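Local atomic coordinates of GNA33 (Neisseria gonorrhoeae FA 1090, PDB entry 2G5D), a protein that probably acts as a lytic transglycosylase, cleaving the MurNAc-GlcNAc linkage of peptidoglycan from chain ends and leaving a 1,6-anhydro bond in the MurNAc residue. Residues 56-66 with 85-96; 349-357 with 366-374. All coordinates share one frame; numbering follows the deposited sequence.

Interaction 1 of 2, residues 56-66 with 85-96; sequences QDFAKSLQSFR and AFQTPIHSFQAK. Unlike the reference sequence in segment 85-96: Ile90 (reference Val).
Arg66 reaches from helix 58-66 into the turn that follows Ala85, where its guanidinium group holds a backbone carbonyl: NE donates to Ala85 O at 2.9 Å, meeting that oxygen from above its carbonyl plane. NH2 points to Thr88 O, but their 2.5 Å separation is implausibly short and the exact length of this bond is doubtful. With CG opposite the carbonyl carbon (chi1 -81°) and the chain extended from CG to NE, the methylenes run over the Phe86 ring: CD stands almost on the ring normal, 3.8 Å from the centroid, a CH-pi contact. Ile90 comes from the opposite direction, its CD1 resting over the centre of one guanidinium face, and Phe86 CA and O lie over the other.

A second polar contact joins the two helix starts. Ala59 N donates to Ser92 OG at 3.1 Å, close to where Asp57, the N-cap of its own helix, accepts weakly from Lys60 N and forms a salt bridge with Lys60 NZ. His91 caps the other helix through ND1, which takes Phe93 N in the ring plane. Helices 58-66 and 92-96 cross at 60° with their axes 7.9 Å apart, and helix 79-86 lies between them in sequence. Phe99, farther along helix 92-102, also meets Phe58 and Ser61. By other residues helix 58-72 packs on strand 365-375 of the 3D domain.

Apolar packing fills the angle between them. Ala95 CB fits against Phe58 CB and Leu62 CB. Beyond it Leu62 divides its branches, CD1 to Ala85 CB and CD2 to Thr88 CG2 (3.5 Å). Lys96 runs CB, CG and CD along the CD1-CE1 side of the Phe58 ring, CB over the face and 3.9 Å from the centroid, and Gln56 CB covers the centre of the other face.

Interaction 2 of 2, residues 349-357 with 366-374; sequences LGAPLFVAT and LNRLIMAQD
Strands 352-357 and 366-374 run antiparallel, their N-to-C directions 130° apart over these segments. Leu353-Ile370, Val355-Arg368 and Thr357-Leu366 are the hydrogen-bonded pairs, each closed by two N-H to O bonds, and Pro352-Met371, Phe354-Leu369 and Ala356-Asn367 alternate with them as non-hydrogen-bonded pairs. The pairing carries on past Pro352: Ala372 N donates to Ala351 O at 2.9 Å, and Gly350 N to Ala372 O at 2.6 Å. Gly350 has a positive phi of 102°, at which a CB would press on the preceding carbonyl. Waters bridge both ends, one between Gly350 O and Gln373 NE2, which also donates to Ser64 O, the other between Thr357 O and Asn367 OD1.

The hairpin belongs to the 3D domain, of the double-psi beta-barrel clan, consistent with a barrel wall flanked by strands 403-413 and 339-342.

On the face bearing Phe354, the ring lies over the neighbouring strand, with Arg368 O above one face near the rim and Asn367 CB 3.7 Å from CZ. Leu369 CD1 touches Pro352 CB and the Leu353-Phe354 peptide, while Met371 brings SD to 3.7 Å from Pro352 CG. On the opposite face Ile370 CG1, set between its backbone N and carbonyl carbon (chi1 72°), presses against Leu353 O at 3.2 Å, and CD1, extended at chi2, reaches Val355 CG2. Thr357 and Leu366 side chains lie side by side, pointing the same way, CG2 3.9 Å from CD1.

The two contacts lie on the same side of the chain's centre, with their own centres about 14 Å apart, and they touch directly. Helix 58-72, whose other flank meets 85-96 in interaction 1, rests on the hairpin of interaction 2. Ser61 OG and Leu369 O are 2.8 Å apart, a probable hydrogen bond, and the Gln56 amide joins strand 365-375 through NE2 to Asn367 O, also 2.8 Å, and through OE1 to Leu369 N. Farther along the helix, Ser64 O accepts from Gln373 NE2, and Phe65 packs on Pro352 and Met371. Phe65 belongs to both interfaces, since its ring edge also meets Ala85.

Interaction 1 of 2, residues 56-66 with 85-96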
loop_
_atom_site.group_PDB
_atom_site.type_symbol
_atom_site.label_atom_id
_atom_site.label_comp_id
_atom_site.label_asym_id
_atom_site.label_seq_id
_atom_site.Cartn_x
_atom_site.Cartn_y
_atom_site.Cartn_z
ATOM N N GLN A 56 10.252 -22.053 7.984
ATOM C CA GLN A 56 9.441 -20.846 8.175
ATOM C C GLN A 56 9.032 -20.559 9.622
ATOM O O GLN A 56 8.735 -21.460 10.390
ATOM C CB GLN A 56 8.171 -20.887 7.336
ATOM C CG GLN A 56 8.380 -20.767 5.825
ATOM C CD GLN A 56 9.182 -19.542 5.474
ATOM O OE1 GLN A 56 8.711 -18.416 5.654
ATOM N NE2 GLN A 56 10.416 -19.747 5.006
ATOM N N ASP A 57 8.970 -19.275 9.947
ATOM C CA ASP A 57 8.312 -18.825 11.169
ATOM C C ASP A 57 6.809 -18.760 10.851
ATOM O O ASP A 57 6.231 -17.680 10.593
ATOM C CB ASP A 57 8.895 -17.489 11.632
ATOM C CG ASP A 57 8.489 -17.132 13.039
ATOM O OD1 ASP A 57 7.498 -17.695 13.563
ATOM O OD2 ASP A 57 9.171 -16.292 13.624
ATOM N N PHE A 58 6.184 -19.938 10.851
ATOM C CA PHE A 58 4.760 -20.078 10.593
ATOM C C PHE A 58 3.878 -19.450 11.684
ATOM O O PHE A 58 2.687 -19.190 11.450
ATOM C CB PHE A 58 4.369 -21.559 10.413
ATOM C CG PHE A 58 4.865 -22.186 9.149
ATOM C CD1 PHE A 58 5.912 -23.106 9.192
ATOM C CD2 PHE A 58 4.292 -21.887 7.917
ATOM C CE1 PHE A 58 6.393 -23.722 8.021
ATOM C CE2 PHE A 58 4.785 -22.497 6.720
ATOM C CZ PHE A 58 5.813 -23.414 6.777
ATOM N N ALA A 59 4.423 -19.218 12.885
ATOM C CA ALA A 59 3.652 -18.480 13.908
ATOM C C ALA A 59 3.374 -17.063 13.403
ATOM O O ALA A 59 2.242 -16.549 13.507
ATOM C CB ALA A 59 4.431 -18.428 15.250
ATOM N N LYS A 60 4.412 -16.446 12.839
ATOM C CA LYS A 60 4.311 -15.100 12.311
ATOM C C LYS A 60 3.374 -15.042 11.088
ATOM O O LYS A 60 2.557 -14.118 11.003
ATOM C CB LYS A 60 5.700 -14.486 12.052
ATOM C CG LYS A 60 6.312 -13.931 13.322
ATOM C CD LYS A 60 7.711 -13.351 13.141
ATOM C CE LYS A 60 8.405 -13.121 14.493
ATOM N NZ LYS A 60 8.337 -14.341 15.411
ATOM N N SER A 61 3.441 -16.037 10.183
ATOM C CA SER A 61 2.521 -16.079 9.035
ATOM C C SER A 61 1.096 -16.244 9.516
ATOM O O SER A 61 0.175 -15.646 8.948
ATOM C CB SER A 61 2.842 -17.246 8.062
ATOM O OG SER A 61 4.206 -17.238 7.697
ATOM N N LEU A 62 0.908 -17.053 10.564
ATOM C CA LEU A 62 -0.447 -17.231 11.151
ATOM C C LEU A 62 -0.987 -15.945 11.766
ATOM O O LEU A 62 -2.145 -15.610 11.536
ATOM C CB LEU A 62 -0.538 -18.422 12.120
ATOM C CG LEU A 62 -1.920 -18.721 12.758
ATOM C CD1 LEU A 62 -2.979 -19.056 11.707
ATOM C CD2 LEU A 62 -1.831 -19.831 13.768
ATOM N N GLN A 63 -0.165 -15.224 12.541
ATOM C CA GLN A 63 -0.539 -13.877 13.005
ATOM C C GLN A 63 -1.011 -13.000 11.839
ATOM O O GLN A 63 -2.070 -12.370 11.900
ATOM C CB GLN A 63 0.636 -13.191 13.704
ATOM C CG GLN A 63 0.901 -13.704 15.112
ATOM C CD GLN A 63 2.154 -13.117 15.686
ATOM O OE1 GLN A 63 3.259 -13.380 15.196
ATOM N NE2 GLN A 63 2.010 -12.329 16.711
ATOM N N SER A 64 -0.225 -12.966 10.769
ATOM C CA SER A 64 -0.526 -12.117 9.627
ATOM C C SER A 64 -1.854 -12.547 8.972
ATOM O O SER A 64 -2.719 -11.702 8.692
ATOM C CB SER A 64 0.654 -12.167 8.656
ATOM O OG SER A 64 0.530 -11.239 7.604
ATOM N N PHE A 65 -2.048 -13.854 8.766
ATOM C CA PHE A 65 -3.326 -14.373 8.195
ATOM C C PHE A 65 -4.562 -14.020 9.033
ATOM O O PHE A 65 -5.603 -13.644 8.486
ATOM C CB PHE A 65 -3.271 -15.896 7.926
ATOM C CG PHE A 65 -4.478 -16.422 7.161
ATOM C CD1 PHE A 65 -4.726 -16.026 5.847
ATOM C CD2 PHE A 65 -5.372 -17.298 7.771
ATOM C CE1 PHE A 65 -5.852 -16.499 5.152
ATOM C CE2 PHE A 65 -6.505 -17.791 7.085
ATOM C CZ PHE A 65 -6.742 -17.399 5.773
ATOM N N ARG A 66 -4.447 -14.177 10.355
ATOM C CA ARG A 66 -5.499 -13.835 11.333
ATOM C C ARG A 66 -5.928 -12.376 11.260
ATOM O O ARG A 66 -7.120 -12.078 11.362
ATOM C CB ARG A 66 -5.051 -14.150 12.786
ATOM C CG ARG A 66 -5.160 -15.627 13.269
ATOM C CD ARG A 66 -5.097 -15.629 14.809
ATOM N NE ARG A 66 -4.952 -16.963 15.392
ATOM C CZ ARG A 66 -4.944 -17.217 16.704
ATOM N NH1 ARG A 66 -5.086 -16.230 17.579
ATOM N NH2 ARG A 66 -4.793 -18.463 17.141
ATOM N N ALA A 85 -8.079 -20.750 11.559
ATOM C CA ALA A 85 -6.924 -19.923 11.902
ATOM C C ALA A 85 -7.000 -19.455 13.360
ATOM O O ALA A 85 -5.979 -19.360 14.014
ATOM C CB ALA A 85 -6.790 -18.712 10.948
ATOM N N PHE A 86 -8.209 -19.194 13.865
ATOM C CA PHE A 86 -8.382 -18.717 15.241
ATOM C C PHE A 86 -8.427 -19.838 16.284
ATOM O O PHE A 86 -8.259 -19.593 17.470
ATOM C CB PHE A 86 -9.580 -17.751 15.349
ATOM C CG PHE A 86 -9.232 -16.338 14.976
ATOM C CD1 PHE A 86 -9.176 -15.946 13.634
ATOM C CD2 PHE A 86 -8.900 -15.413 15.964
ATOM C CE1 PHE A 86 -8.818 -14.627 13.275
ATOM C CE2 PHE A 86 -8.530 -14.080 15.625
ATOM C CZ PHE A 86 -8.496 -13.690 14.275
ATOM N N GLN A 87 -8.616 -21.070 15.820
ATOM C CA GLN A 87 -8.510 -22.253 16.665
ATOM C C GLN A 87 -7.126 -22.934 16.564
ATOM O O GLN A 87 -6.918 -24.004 17.115
ATOM C CB GLN A 87 -9.661 -23.219 16.342
ATOM C CG GLN A 87 -11.029 -22.673 16.796
ATOM C CD GLN A 87 -12.225 -23.463 16.270
ATOM O OE1 GLN A 87 -13.368 -23.211 16.683
ATOM N NE2 GLN A 87 -11.978 -24.411 15.349
ATOM N N THR A 88 -6.189 -22.287 15.863
ATOM C CA THR A 88 -4.817 -22.738 15.723
ATOM C C THR A 88 -3.851 -21.944 16.645
ATOM O O THR A 88 -3.820 -20.721 16.580
ATOM C CB THR A 88 -4.380 -22.575 14.259
ATOM O OG1 THR A 88 -5.338 -23.225 13.409
ATOM C CG2 THR A 88 -2.978 -23.145 14.030
ATOM N N PRO A 89 -3.068 -22.642 17.517
ATOM C CA PRO A 89 -2.131 -21.918 18.384
ATOM C C PRO A 89 -1.111 -21.077 17.612
ATOM O O PRO A 89 -0.670 -21.472 16.525
ATOM C CB PRO A 89 -1.396 -23.052 19.144
ATOM C CG PRO A 89 -2.321 -24.192 19.088
ATOM C CD PRO A 89 -2.995 -24.097 17.740
ATOM N N ILE A 90 -0.729 -19.929 18.177
ATOM C CA ILE A 90 0.319 -19.114 17.564
ATOM C C ILE A 90 1.683 -19.724 17.871
ATOM O O ILE A 90 2.395 -19.261 18.780
ATOM C CB ILE A 90 0.263 -17.606 17.998
ATOM C CG1 ILE A 90 -1.145 -17.040 17.773
ATOM C CG2 ILE A 90 1.288 -16.784 17.208
ATOM C CD1 ILE A 90 -1.468 -16.697 16.326
ATOM N N HIS A 91 2.013 -20.762 17.089
ATOM C CA HIS A 91 3.260 -21.536 17.177
ATOM C C HIS A 91 3.501 -22.158 15.826
ATOM O O HIS A 91 2.574 -22.683 15.215
ATOM C CB HIS A 91 3.175 -22.660 18.212
ATOM C CG HIS A 91 4.512 -23.246 18.579
ATOM N ND1 HIS A 91 5.216 -24.089 17.744
ATOM C CD2 HIS A 91 5.270 -23.103 19.695
ATOM C CE1 HIS A 91 6.355 -24.422 18.315
ATOM N NE2 HIS A 91 6.411 -23.846 19.506
ATOM N N SER A 92 4.756 -22.113 15.374
ATOM C CA SER A 92 5.159 -22.616 14.069
ATOM C C SER A 92 4.888 -24.084 13.796
ATOM O O SER A 92 4.734 -24.458 12.635
ATOM C CB SER A 92 6.631 -22.334 13.856
ATOM O OG SER A 92 6.839 -20.947 13.869
ATOM N N PHE A 93 4.845 -24.914 14.838
ATOM C CA PHE A 93 4.578 -26.342 14.653
ATOM C C PHE A 93 3.148 -26.562 14.171
ATOM O O PHE A 93 2.920 -27.162 13.113
ATOM C CB PHE A 93 4.860 -27.149 15.930
ATOM C CG PHE A 93 4.619 -28.628 15.773
ATOM C CD1 PHE A 93 5.528 -29.421 15.063
ATOM C CD2 PHE A 93 3.480 -29.223 16.307
ATOM C CE1 PHE A 93 5.321 -30.796 14.904
ATOM C CE2 PHE A 93 3.260 -30.598 16.149
ATOM C CZ PHE A 93 4.188 -31.382 15.456
ATOM N N GLN A 94 2.201 -26.057 14.958
ATOM C CA GLN A 94 0.764 -26.117 14.658
ATOM C C GLN A 94 0.346 -25.294 13.431
ATOM O O GLN A 94 -0.502 -25.731 12.619
ATOM C CB GLN A 94 -0.002 -25.628 15.882
ATOM C CG GLN A 94 -0.071 -26.655 17.028
ATOM C CD GLN A 94 1.099 -26.635 18.031
ATOM O OE1 GLN A 94 1.108 -27.437 18.976
ATOM N NE2 GLN A 94 2.058 -25.733 17.853
ATOM N N ALA A 95 0.943 -24.108 13.306
ATOM C CA ALA A 95 0.689 -23.188 12.211
ATOM C C ALA A 95 1.171 -23.747 10.872
ATOM O O ALA A 95 0.518 -23.561 9.865
ATOM C CB ALA A 95 1.333 -21.843 12.503
ATOM N N LYS A 96 2.317 -24.422 10.856
ATOM C CA LYS A 96 2.740 -25.157 9.651
ATOM C C LYS A 96 1.690 -26.186 9.209
ATOM O O LYS A 96 1.339 -26.267 8.019
ATOM C CB LYS A 96 4.050 -25.887 9.886
ATOM C CG LYS A 96 4.559 -26.639 8.653
ATOM C CD LYS A 96 5.955 -27.129 8.888
ATOM C CE LYS A 96 6.146 -28.502 8.335
ATOM N NZ LYS A 96 7.181 -29.216 9.113
#

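Interaction 2 of 2, residues 349-357 with 366-374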
loop_
_atom_site.group_PDB
_atom_site.type_symbol
_atom_site.label_atom_id
_atom_site.label_comp_id
_atom_site.label_asym_id
_atom_site.label_seq_id
_atom_site.Cartn_x
_atom_site.Cartn_y
_atom_site.Cartn_z
ATOM N N LEU A 349 -7.142 -11.658 -3.220
ATOM C CA LEU A 349 -6.810 -10.746 -2.120
ATOM C C LEU A 349 -7.023 -11.437 -0.770
ATOM O O LEU A 349 -8.070 -12.008 -0.524
ATOM C CB LEU A 349 -7.581 -9.406 -2.203
ATOM C CG LEU A 349 -7.117 -8.296 -1.241
ATOM C CD1 LEU A 349 -5.698 -7.756 -1.591
ATOM C CD2 LEU A 349 -8.134 -7.169 -1.223
ATOM N N GLY A 350 -6.006 -11.386 0.076
ATOM C CA GLY A 350 -6.001 -12.072 1.369
ATOM C C GLY A 350 -5.186 -13.366 1.418
ATOM O O GLY A 350 -4.920 -13.889 2.499
ATOM N N ALA A 351 -4.781 -13.880 0.257
ATOM C CA ALA A 351 -4.214 -15.202 0.165
ATOM C C ALA A 351 -2.827 -15.265 0.770
ATOM O O ALA A 351 -2.041 -14.343 0.620
ATOM C CB ALA A 351 -4.162 -15.683 -1.284
ATOM N N PRO A 352 -2.528 -16.363 1.474
ATOM C CA PRO A 352 -1.111 -16.621 1.786
ATOM C C PRO A 352 -0.267 -16.702 0.497
ATOM O O PRO A 352 -0.699 -17.266 -0.517
ATOM C CB PRO A 352 -1.164 -17.960 2.545
ATOM C CG PRO A 352 -2.580 -17.991 3.141
ATOM C CD PRO A 352 -3.437 -17.372 2.069
ATOM N N LEU A 353 0.935 -16.123 0.523
ATOM C CA LEU A 353 1.730 -16.020 -0.690
ATOM C C LEU A 353 3.174 -16.294 -0.307
ATOM O O LEU A 353 3.764 -15.558 0.470
ATOM C CB LEU A 353 1.552 -14.612 -1.277
ATOM C CG LEU A 353 1.634 -14.141 -2.754
ATOM C CD1 LEU A 353 2.977 -13.510 -3.034
ATOM C CD2 LEU A 353 1.275 -15.163 -3.838
ATOM N N PHE A 354 3.722 -17.386 -0.826
ATOM C CA PHE A 354 5.130 -17.672 -0.611
ATOM C C PHE A 354 6.006 -16.963 -1.634
ATOM O O PHE A 354 5.782 -17.091 -2.845
ATOM C CB PHE A 354 5.381 -19.168 -0.643
ATOM C CG PHE A 354 6.657 -19.560 0.000
ATOM C CD1 PHE A 354 6.673 -19.971 1.343
ATOM C CD2 PHE A 354 7.853 -19.509 -0.714
ATOM C CE1 PHE A 354 7.884 -20.329 1.972
ATOM C CE2 PHE A 354 9.057 -19.873 -0.105
ATOM C CZ PHE A 354 9.068 -20.276 1.244
ATOM N N VAL A 355 7.003 -16.224 -1.136
ATOM C CA VAL A 355 7.924 -15.451 -1.956
ATOM C C VAL A 355 9.331 -15.949 -1.705
ATOM O O VAL A 355 9.823 -15.928 -0.581
ATOM C CB VAL A 355 7.827 -13.902 -1.691
ATOM C CG1 VAL A 355 8.787 -13.103 -2.618
ATOM C CG2 VAL A 355 6.438 -13.425 -1.906
ATOM N N ALA A 356 9.928 -16.459 -2.782
ATOM C CA ALA A 356 11.321 -16.819 -2.868
ATOM C C ALA A 356 12.081 -15.696 -3.580
ATOM O O ALA A 356 11.920 -15.474 -4.783
ATOM C CB ALA A 356 11.465 -18.140 -3.648
ATOM N N THR A 357 12.918 -14.979 -2.833
ATOM C CA THR A 357 13.653 -13.863 -3.420
ATOM C C THR A 357 15.041 -13.691 -2.794
ATOM O O THR A 357 15.606 -14.647 -2.261
ATOM C CB THR A 357 12.766 -12.549 -3.476
ATOM O OG1 THR A 357 13.457 -11.503 -4.165
ATOM C CG2 THR A 357 12.314 -12.084 -2.099
ATOM N N LEU A 366 15.868 -14.978 0.740
ATOM C CA LEU A 366 14.781 -14.425 1.525
ATOM C C LEU A 366 13.520 -15.186 1.107
ATOM O O LEU A 366 12.938 -14.853 0.098
ATOM C CB LEU A 366 14.606 -12.934 1.212
ATOM C CG LEU A 366 14.043 -11.945 2.238
ATOM C CD1 LEU A 366 12.894 -11.158 1.618
ATOM C CD2 LEU A 366 13.632 -12.572 3.575
ATOM N N ASN A 367 13.159 -16.221 1.868
ATOM C CA ASN A 367 11.995 -17.100 1.571
ATOM C C ASN A 367 10.975 -17.010 2.700
ATOM O O ASN A 367 11.273 -17.321 3.864
ATOM C CB ASN A 367 12.409 -18.580 1.361
ATOM C CG ASN A 367 13.513 -18.767 0.311
ATOM O OD1 ASN A 367 13.487 -18.186 -0.758
ATOM N ND2 ASN A 367 14.477 -19.609 0.628
ATOM N N ARG A 368 9.764 -16.565 2.371
ATOM C CA ARG A 368 8.819 -16.141 3.373
ATOM C C ARG A 368 7.399 -16.468 2.967
ATOM O O ARG A 368 7.007 -16.177 1.850
ATOM C CB ARG A 368 8.927 -14.609 3.561
ATOM C CG ARG A 368 10.207 -14.122 4.260
ATOM C CD ARG A 368 9.944 -13.898 5.744
ATOM N NE ARG A 368 11.192 -13.841 6.495
ATOM C CZ ARG A 368 11.863 -12.729 6.802
ATOM N NH1 ARG A 368 11.429 -11.516 6.427
ATOM N NH2 ARG A 368 13.007 -12.840 7.492
ATOM N N LEU A 369 6.628 -17.062 3.871
ATOM C CA LEU A 369 5.176 -17.104 3.680
ATOM C C LEU A 369 4.562 -15.819 4.198
ATOM O O LEU A 369 4.347 -15.664 5.411
ATOM C CB LEU A 369 4.521 -18.313 4.364
ATOM C CG LEU A 369 3.019 -18.448 4.067
ATOM C CD1 LEU A 369 2.803 -18.637 2.572
ATOM C CD2 LEU A 369 2.466 -19.629 4.851
ATOM N N ILE A 370 4.266 -14.908 3.264
ATOM C CA ILE A 370 3.572 -13.637 3.561
ATOM C C ILE A 370 2.090 -13.718 3.224
ATOM O O ILE A 370 1.650 -14.703 2.697
ATOM C CB ILE A 370 4.254 -12.451 2.838
ATOM C CG1 ILE A 370 3.995 -12.488 1.328
ATOM C CG2 ILE A 370 5.789 -12.454 3.180
ATOM C CD1 ILE A 370 4.168 -11.179 0.607
ATOM N N MET A 371 1.333 -12.683 3.575
ATOM C CA MET A 371 -0.064 -12.550 3.188
ATOM C C MET A 371 -0.226 -11.410 2.190
ATOM O O MET A 371 0.295 -10.315 2.387
ATOM C CB MET A 371 -0.951 -12.352 4.421
ATOM C CG MET A 371 -0.739 -13.427 5.514
ATOM S SD MET A 371 -1.275 -15.087 5.036
ATOM C CE MET A 371 0.222 -15.960 5.486
ATOM N N ALA A 372 -0.936 -11.705 1.103
ATOM C CA ALA A 372 -1.205 -10.762 0.025
ATOM C C ALA A 372 -2.460 -9.967 0.370
ATOM O O ALA A 372 -3.594 -10.361 0.036
ATOM C CB ALA A 372 -1.384 -11.515 -1.268
ATOM N N GLN A 373 -2.257 -8.861 1.073
ATOM C CA GLN A 373 -3.355 -8.148 1.721
ATOM C C GLN A 373 -3.470 -6.699 1.242
ATOM O O GLN A 373 -4.284 -5.916 1.753
ATOM C CB GLN A 373 -3.152 -8.195 3.226
ATOM C CG GLN A 373 -3.301 -9.576 3.845
ATOM C CD GLN A 373 -2.938 -9.574 5.316
ATOM O OE1 GLN A 373 -2.280 -8.655 5.784
ATOM N NE2 GLN A 373 -3.358 -10.607 6.049
ATOM N N ASP A 374 -2.662 -6.347 0.244
ATOM C CA ASP A 374 -2.608 -4.986 -0.254
ATOM C C ASP A 374 -2.369 -4.969 -1.764
ATOM O O ASP A 374 -1.991 -5.990 -2.356
ATOM C CB ASP A 374 -1.511 -4.230 0.490
ATOM C CG ASP A 374 -1.727 -2.703 0.502
ATOM O OD1 ASP A 374 -0.762 -2.001 0.845
ATOM O OD2 ASP A 374 -2.834 -2.204 0.171
HETATM O O HOH W 1 -5.026 -12.697 4.868
HETATM O O HOH W 2 15.320 -17.372 -2.512
#